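Local coordinates for protein chitinase (Paenibacillus sp. FPU-7, PDB 5GZT) that probably hydrolyses the internal beta-1,4 linkages between N-acetylglucosamine units of chitin and chitodextrins, acting as an endochitinase of glycosyl hydrolase family 18, at residues Glu424-Phe429 with Ser466-Lys471; Thr660-Thr665 with Thr757-Phe762; Tyr666-Ala671 with Gly721-Ser726. All coordinates share one frame; numbering follows the deposited sequence.

Contact 1: Glu424-Phe429 with Ser466-Lys471; sequences EDKANF and SVELTK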
# COMPACT_ATOMS: atom_id res chain seq x y z
N GLU B 424 21.65 -20.90 11.71
CA GLU B 424 21.16 -20.17 12.86
C GLU B 424 20.35 -18.96 12.50
O GLU B 424 19.74 -18.29 13.38
CB GLU B 424 22.37 -19.67 13.68
CG GLU B 424 23.21 -20.81 14.30
CD GLU B 424 24.17 -21.51 13.34
OE1 GLU B 424 24.57 -20.91 12.34
OE2 GLU B 424 24.55 -22.67 13.56
N ASP B 425 20.42 -18.59 11.20
CA ASP B 425 19.61 -17.47 10.62
C ASP B 425 18.15 -17.61 11.05
O ASP B 425 17.54 -16.63 11.58
CB ASP B 425 19.73 -17.45 9.08
CG ASP B 425 21.11 -16.99 8.60
OD1 ASP B 425 21.90 -16.39 9.38
OD2 ASP B 425 21.40 -17.25 7.42
N LYS B 426 17.68 -18.85 10.92
CA LYS B 426 16.31 -19.21 11.25
C LYS B 426 15.81 -18.72 12.64
O LYS B 426 14.92 -17.88 12.70
CB LYS B 426 16.12 -20.69 11.01
CG LYS B 426 14.70 -21.18 11.25
CD LYS B 426 14.46 -22.58 10.68
CE LYS B 426 12.97 -22.81 10.76
NZ LYS B 426 12.56 -24.12 10.22
N ALA B 427 16.43 -19.14 13.76
CA ALA B 427 16.07 -18.56 15.11
C ALA B 427 16.56 -17.12 15.27
O ALA B 427 15.94 -16.27 15.94
CB ALA B 427 16.65 -19.45 16.25
N ASN B 428 17.68 -16.80 14.63
CA ASN B 428 18.24 -15.46 14.78
C ASN B 428 17.31 -14.39 14.23
O ASN B 428 17.16 -13.28 14.83
CB ASN B 428 19.66 -15.40 14.14
CG ASN B 428 20.74 -16.16 14.99
OD1 ASN B 428 20.44 -16.61 16.10
ND2 ASN B 428 21.95 -16.32 14.47
N PHE B 429 16.67 -14.71 13.08
CA PHE B 429 15.70 -13.76 12.46
C PHE B 429 14.58 -13.52 13.48
O PHE B 429 14.13 -12.36 13.76
CB PHE B 429 15.22 -14.40 11.10
CG PHE B 429 14.32 -13.51 10.25
CD1 PHE B 429 14.56 -12.14 10.08
CD2 PHE B 429 13.25 -14.09 9.54
CE1 PHE B 429 13.75 -11.36 9.25
CE2 PHE B 429 12.45 -13.31 8.72
CZ PHE B 429 12.68 -11.94 8.60
N SER B 466 12.72 -21.95 6.10
CA SER B 466 13.90 -21.28 6.61
C SER B 466 13.58 -20.25 7.67
O SER B 466 14.50 -19.65 8.24
CB SER B 466 14.65 -20.61 5.45
OG SER B 466 15.07 -21.58 4.49
N VAL B 467 12.30 -20.05 7.98
CA VAL B 467 11.92 -19.06 8.96
C VAL B 467 10.80 -19.65 9.83
O VAL B 467 10.26 -20.73 9.52
CB VAL B 467 11.45 -17.70 8.34
CG1 VAL B 467 12.50 -17.10 7.40
CG2 VAL B 467 10.16 -17.89 7.57
N GLU B 468 10.51 -18.94 10.91
CA GLU B 468 9.59 -19.39 11.99
C GLU B 468 8.32 -18.58 11.97
O GLU B 468 8.12 -17.64 12.77
CB GLU B 468 10.29 -19.36 13.38
CG GLU B 468 11.58 -20.21 13.44
CD GLU B 468 12.30 -20.22 14.82
OE1 GLU B 468 12.51 -19.15 15.44
OE2 GLU B 468 12.66 -21.34 15.24
N LEU B 469 7.45 -18.94 11.03
CA LEU B 469 6.35 -18.05 10.68
C LEU B 469 5.44 -17.81 11.86
O LEU B 469 5.06 -16.65 12.17
CB LEU B 469 5.55 -18.58 9.46
CG LEU B 469 6.32 -18.62 8.14
CD1 LEU B 469 5.57 -19.45 7.13
CD2 LEU B 469 6.54 -17.21 7.64
N THR B 470 5.08 -18.90 12.53
CA THR B 470 4.18 -18.81 13.67
C THR B 470 4.88 -18.01 14.75
O THR B 470 4.26 -17.14 15.39
CB THR B 470 3.78 -20.24 14.16
OG1 THR B 470 2.84 -20.82 13.23
CG2 THR B 470 3.15 -20.18 15.56
N LYS B 471 6.20 -18.23 14.90
CA LYS B 471 6.98 -17.42 15.85
C LYS B 471 7.15 -15.96 15.52
O LYS B 471 6.99 -15.13 16.41
CB LYS B 471 8.31 -18.07 16.17
CG LYS B 471 8.12 -19.41 16.86
CD LYS B 471 9.42 -19.96 17.43
CE LYS B 471 9.51 -21.46 17.20
NZ LYS B 471 10.57 -22.00 18.09
O HOH W 1 12.56 -16.93 11.76
O HOH W 2 9.52 -23.61 9.91
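Lys426 and Glu468 meet through their aliphatic parts, CG to CG at 3.9 Å, and van der Waals contact carries most of this joint. The lysine CG stands anti to the backbone N (chi1 -177°), and the extended chain beyond it runs past Ser466 and Val467: CB touches Ser466 O at 3.4 Å, and CE lies 3.6 Å from Val467 O. Deeper in, CD2 of Phe429 packs on CG1 of Val467 at 3.8 Å, an apolar contact between two buried side chains.

The polar links across the segments run through water. One water donates to Lys426 O and accepts from Glu468 N; a second accepts from Lys426 NZ and donates to Val467 O. The ammonium group is also hydrogen-bonded to Asp465 O. Glu468 OE1 bonds to Thr430 OG1, while OE2 forms a 3.6 Å salt bridge with Lys471 NZ. With Lys426 NZ 5.7 Å from Glu468 OE2, any attraction between these charges is probably long-range. An alanine in place of Lys426 would probably leave Asp465 O and the second water without their ammonium partner and uncover the aliphatic part of Glu468.

The contact sets the start of helix 425-447 against the turn between helices 461-464 and 469-472, with Glu468 as N-cap of the latter. Phe429 also touches Tyr463 and meets the Trp408 ring, all within the first family 18 region.

Contact 2: Thr660-Thr665 with Thr757-Phe762; sequences TVTMAT and TIMPKF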
# COMPACT_ATOMS: atom_id res chain seq x y z
N THR B 660 -10.86 12.64 -35.04
CA THR B 660 -11.36 13.38 -36.21
C THR B 660 -11.18 12.62 -37.52
O THR B 660 -10.13 12.04 -37.78
CB THR B 660 -10.61 14.68 -36.38
OG1 THR B 660 -10.79 15.53 -35.27
CG2 THR B 660 -11.15 15.41 -37.60
N VAL B 661 -12.25 12.53 -38.29
CA VAL B 661 -12.22 12.17 -39.68
C VAL B 661 -12.89 13.34 -40.42
O VAL B 661 -14.01 13.76 -40.02
CB VAL B 661 -12.92 10.89 -39.97
CG1 VAL B 661 -12.94 10.62 -41.46
CG2 VAL B 661 -12.25 9.72 -39.23
N THR B 662 -12.19 13.91 -41.39
CA THR B 662 -12.65 15.14 -42.07
C THR B 662 -13.14 14.85 -43.52
O THR B 662 -12.43 14.20 -44.32
CB THR B 662 -11.52 16.11 -42.15
OG1 THR B 662 -11.02 16.36 -40.85
CG2 THR B 662 -12.02 17.46 -42.77
N MET B 663 -14.33 15.37 -43.83
CA MET B 663 -14.94 15.27 -45.15
C MET B 663 -13.99 15.87 -46.16
O MET B 663 -13.33 16.85 -45.89
CB MET B 663 -16.29 16.01 -45.21
CG MET B 663 -17.39 15.46 -44.25
SD MET B 663 -18.01 13.93 -44.87
CE MET B 663 -18.69 14.33 -46.48
N ALA B 664 -13.88 15.26 -47.33
CA ALA B 664 -13.05 15.85 -48.43
C ALA B 664 -13.88 16.83 -49.24
O ALA B 664 -13.36 17.77 -49.74
CB ALA B 664 -12.64 14.70 -49.35
N THR B 665 -15.18 16.59 -49.41
CA THR B 665 -16.07 17.56 -50.12
C THR B 665 -17.34 17.68 -49.28
O THR B 665 -17.37 17.20 -48.15
CB THR B 665 -16.45 17.11 -51.53
OG1 THR B 665 -17.25 15.94 -51.46
CG2 THR B 665 -15.17 16.87 -52.45
N THR B 757 -15.61 12.85 -33.81
CA THR B 757 -16.11 13.81 -34.78
C THR B 757 -15.78 13.48 -36.22
O THR B 757 -14.61 13.26 -36.55
CB THR B 757 -15.60 15.13 -34.40
OG1 THR B 757 -15.93 15.39 -33.03
CG2 THR B 757 -16.11 16.19 -35.24
N ILE B 758 -16.83 13.53 -37.06
CA ILE B 758 -16.69 13.79 -38.48
C ILE B 758 -16.76 15.27 -38.75
O ILE B 758 -17.83 15.85 -38.56
CB ILE B 758 -17.70 13.03 -39.26
CG1 ILE B 758 -17.43 11.54 -39.14
CG2 ILE B 758 -17.65 13.39 -40.75
CD1 ILE B 758 -18.53 10.64 -39.72
N MET B 759 -15.64 15.87 -39.19
CA MET B 759 -15.55 17.30 -39.45
C MET B 759 -15.98 17.61 -40.87
O MET B 759 -15.70 16.84 -41.84
CB MET B 759 -14.15 17.83 -39.22
CG MET B 759 -13.75 17.77 -37.75
SD MET B 759 -14.50 19.18 -36.78
CE MET B 759 -14.05 20.54 -37.73
N PRO B 760 -16.77 18.67 -41.04
CA PRO B 760 -17.10 19.11 -42.44
C PRO B 760 -15.84 19.68 -43.16
O PRO B 760 -14.80 19.91 -42.54
CB PRO B 760 -18.12 20.24 -42.19
CG PRO B 760 -17.64 20.86 -40.93
CD PRO B 760 -17.11 19.71 -40.05
N LYS B 761 -15.91 19.86 -44.47
CA LYS B 761 -14.77 19.94 -45.33
C LYS B 761 -13.89 21.14 -45.05
O LYS B 761 -12.72 21.04 -45.35
CB LYS B 761 -15.19 19.93 -46.77
CG LYS B 761 -15.98 21.18 -47.20
CD LYS B 761 -16.08 21.23 -48.73
CE LYS B 761 -16.79 22.50 -49.19
NZ LYS B 761 -17.06 22.42 -50.64
N PHE B 762 -14.41 22.22 -44.42
CA PHE B 762 -13.54 23.34 -44.14
C PHE B 762 -12.77 23.20 -42.86
O PHE B 762 -11.95 24.06 -42.55
CB PHE B 762 -14.29 24.72 -44.20
CG PHE B 762 -14.79 25.09 -45.58
CD1 PHE B 762 -13.88 25.16 -46.65
CD2 PHE B 762 -16.14 25.37 -45.82
CE1 PHE B 762 -14.32 25.52 -47.94
CE2 PHE B 762 -16.58 25.71 -47.10
CZ PHE B 762 -15.66 25.78 -48.18
O HOH W 3 -11.55 18.74 -46.48
O HOH W 4 -18.32 18.62 -45.70
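Val661 and Met759 are joined by backbone hydrogen bonding in a parallel ladder that pairs Thr660 with Thr757, Val661 with Ile758 and Thr662 with Met759. The local strand axes approach to 4.5 Å, with their N-to-C directions 26° apart. Val661 N donates to Thr757 O at 3.0 Å, and Val661 O receives Met759 N at 2.8 Å. The third bond, Met663 N to Met759 O at 2.8 Å, is nearly straight at hydrogen (176°) and carries the ladder one residue beyond strand 660-662. CA-H...O contacts supplement it, among them Ile758 CA to Val661 O at 3.1 Å.

Past the strands, water takes over. One molecule donates to both Met663 O and Lys761 O; another donates to Thr665 O and accepts from Lys761 N.

Side chains pack on both faces. On the face of Thr660, Thr662 and Met759, CG2 of Thr660 meets Met759 CG at 3.5 Å, while OG1 of Thr662 lies beside Met759 CB. On the face of Val661 and Ile758, CG2 of Ile758 rests against Met663 CG at 4.1 Å. The hydroxyls of Thr660 and Thr757 bond to Lys1104 O and Gly1107 O, linking this end of the two strands to the second family 18 region.

Within the immunoglobulin-like domain, strand 660-662 is the outermost strand of a mixed sheet beside strand 754-759, which pairs antiparallel with strand 732-738 on its other side. Val661, Met663 and Ile758 face Leu669 of strand 668-678, in the packing of one sheet on another characteristic of a beta-sandwich.

Contact 3: Tyr666-Ala671 with Gly721-Ser726; sequences YTQLPA and GGTVAS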
# COMPACT_ATOMS: atom_id res chain seq x y z
N TYR B 666 -18.37 18.32 -49.79
CA TYR B 666 -19.63 18.32 -49.08
C TYR B 666 -20.16 16.93 -48.91
O TYR B 666 -20.89 16.70 -47.98
CB TYR B 666 -20.69 19.23 -49.77
CG TYR B 666 -20.58 20.72 -49.44
CD1 TYR B 666 -20.44 21.11 -48.15
CD2 TYR B 666 -20.59 21.71 -50.42
CE1 TYR B 666 -20.30 22.44 -47.78
CE2 TYR B 666 -20.53 23.09 -50.06
CZ TYR B 666 -20.35 23.42 -48.73
OH TYR B 666 -20.23 24.71 -48.19
N THR B 667 -19.91 16.00 -49.84
CA THR B 667 -20.47 14.68 -49.70
C THR B 667 -19.44 13.53 -49.64
O THR B 667 -19.82 12.41 -49.28
CB THR B 667 -21.46 14.36 -50.75
OG1 THR B 667 -20.86 14.48 -52.03
CG2 THR B 667 -22.67 15.36 -50.72
N GLN B 668 -18.19 13.77 -49.99
CA GLN B 668 -17.22 12.60 -49.98
C GLN B 668 -16.51 12.48 -48.63
O GLN B 668 -15.85 13.44 -48.19
CB GLN B 668 -16.23 12.73 -51.13
CG GLN B 668 -15.77 11.37 -51.70
CD GLN B 668 -16.87 10.34 -52.11
OE1 GLN B 668 -18.00 10.67 -52.58
NE2 GLN B 668 -16.52 9.03 -51.93
N LEU B 669 -16.74 11.35 -47.96
CA LEU B 669 -16.08 11.07 -46.69
C LEU B 669 -14.91 10.14 -46.97
O LEU B 669 -15.16 9.06 -47.45
CB LEU B 669 -17.08 10.39 -45.79
CG LEU B 669 -16.55 9.99 -44.43
CD1 LEU B 669 -16.17 11.15 -43.58
CD2 LEU B 669 -17.63 9.21 -43.75
N PRO B 670 -13.68 10.53 -46.70
CA PRO B 670 -12.59 9.54 -46.93
C PRO B 670 -12.59 8.46 -45.83
O PRO B 670 -13.28 8.59 -44.79
CB PRO B 670 -11.33 10.34 -46.90
CG PRO B 670 -11.70 11.63 -46.24
CD PRO B 670 -13.18 11.83 -46.32
N ALA B 671 -11.83 7.40 -46.07
CA ALA B 671 -11.58 6.40 -45.06
C ALA B 671 -10.85 7.05 -43.94
O ALA B 671 -10.12 8.01 -44.11
CB ALA B 671 -10.72 5.25 -45.63
N GLY B 721 -15.63 5.12 -45.44
CA GLY B 721 -15.58 6.15 -46.46
C GLY B 721 -16.60 5.86 -47.57
O GLY B 721 -17.03 4.68 -47.80
N GLY B 722 -17.02 6.94 -48.22
CA GLY B 722 -18.03 6.83 -49.23
C GLY B 722 -18.74 8.17 -49.35
O GLY B 722 -18.18 9.21 -48.98
N THR B 723 -19.94 8.12 -49.91
CA THR B 723 -20.66 9.32 -50.36
C THR B 723 -21.82 9.48 -49.41
O THR B 723 -22.63 8.61 -49.29
CB THR B 723 -21.19 9.16 -51.78
OG1 THR B 723 -20.08 8.91 -52.65
CG2 THR B 723 -21.95 10.56 -52.28
N VAL B 724 -21.83 10.57 -48.67
CA VAL B 724 -22.92 10.84 -47.75
C VAL B 724 -24.07 11.37 -48.62
O VAL B 724 -23.80 12.11 -49.59
CB VAL B 724 -22.43 11.88 -46.72
CG1 VAL B 724 -23.52 12.29 -45.78
CG2 VAL B 724 -21.18 11.34 -45.95
N ALA B 725 -25.30 11.09 -48.22
CA ALA B 725 -26.51 11.27 -49.04
C ALA B 725 -26.83 12.76 -49.33
O ALA B 725 -27.32 13.07 -50.39
CB ALA B 725 -27.72 10.55 -48.40
N SER B 726 -26.47 13.66 -48.42
CA SER B 726 -26.71 15.09 -48.58
C SER B 726 -25.49 15.85 -48.02
O SER B 726 -24.62 15.23 -47.28
CB SER B 726 -28.04 15.42 -47.89
OG SER B 726 -27.95 15.36 -46.51
O HOH W 5 -18.63 6.47 -52.74
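Leu669 and Gly722 form an antiparallel hydrogen-bonded pair, flanked by the non-hydrogen-bonded pair of Gln668 and Thr723; the directions of the two segments differ by 162°. Leu669 N donates to Gly722 O at 2.8 Å, and Gly722 N returns a bond to Leu669 O at 2.9 Å. Farther along, Val724 N reaches Thr667 O at 2.8 Å. Gly721 CA comes to 3.1 Å from Leu669 O. A side chain on Gly721 would collide with Ala671 N, and at its backbone angles a CB would also be jammed against the carbonyl O of the residue before.

Among the side chains, the hydroxyl of Thr723 donates to the amide oxygen of Gln668, OG1 to OE1 at 2.7 Å. The donor lies in the amide plane on a lone pair, with a C=O...donor angle of 121°. Gln668 bends at chi2 (51°), bringing its CD back toward the neighbouring strand. A water donates to Thr723 OG1 and weakly accepts from Gln668 NE2, closing a small polar ring around this pair. Thr667 and Thr723 lie side by side, pointing the same way, whereas Leu669 CB meets Val724 CG2 at 4.2 Å in an apolar contact.

The chemistry therefore divides between the two faces of this antiparallel pairing. Gln668 and Thr723 make a directional, water-assisted link on one, while Leu669 turns to the other, where its side chain is buried. The backbone bonds supply the register, and the threonine-to-glutamine bond limits how freely the amide can rotate.

How the contacts relate
Contacts 2 and 3 share the immunoglobulin-like domain, with centres about 9 Å apart. Strand 660-662 leads directly to strand 668-678, and contact 3 falls wholly within the chain between the two segments of contact 2. They touch where Met663 SD meets Leu669 CD1 at 3.6 Å, and where Lys761 makes a cation-pi interaction with Tyr666; Thr665 OG1 also accepts from Gln668 N. Contact 1 belongs to the first family 18 region, with its centre about 70 Å from that of contact 2 and about 74 Å from that of contact 3, on the other side of the chain's centre. The sodium ion is bound by Glu44, Thr50, Phe52 and Ser72, none of which belongs to these contacts.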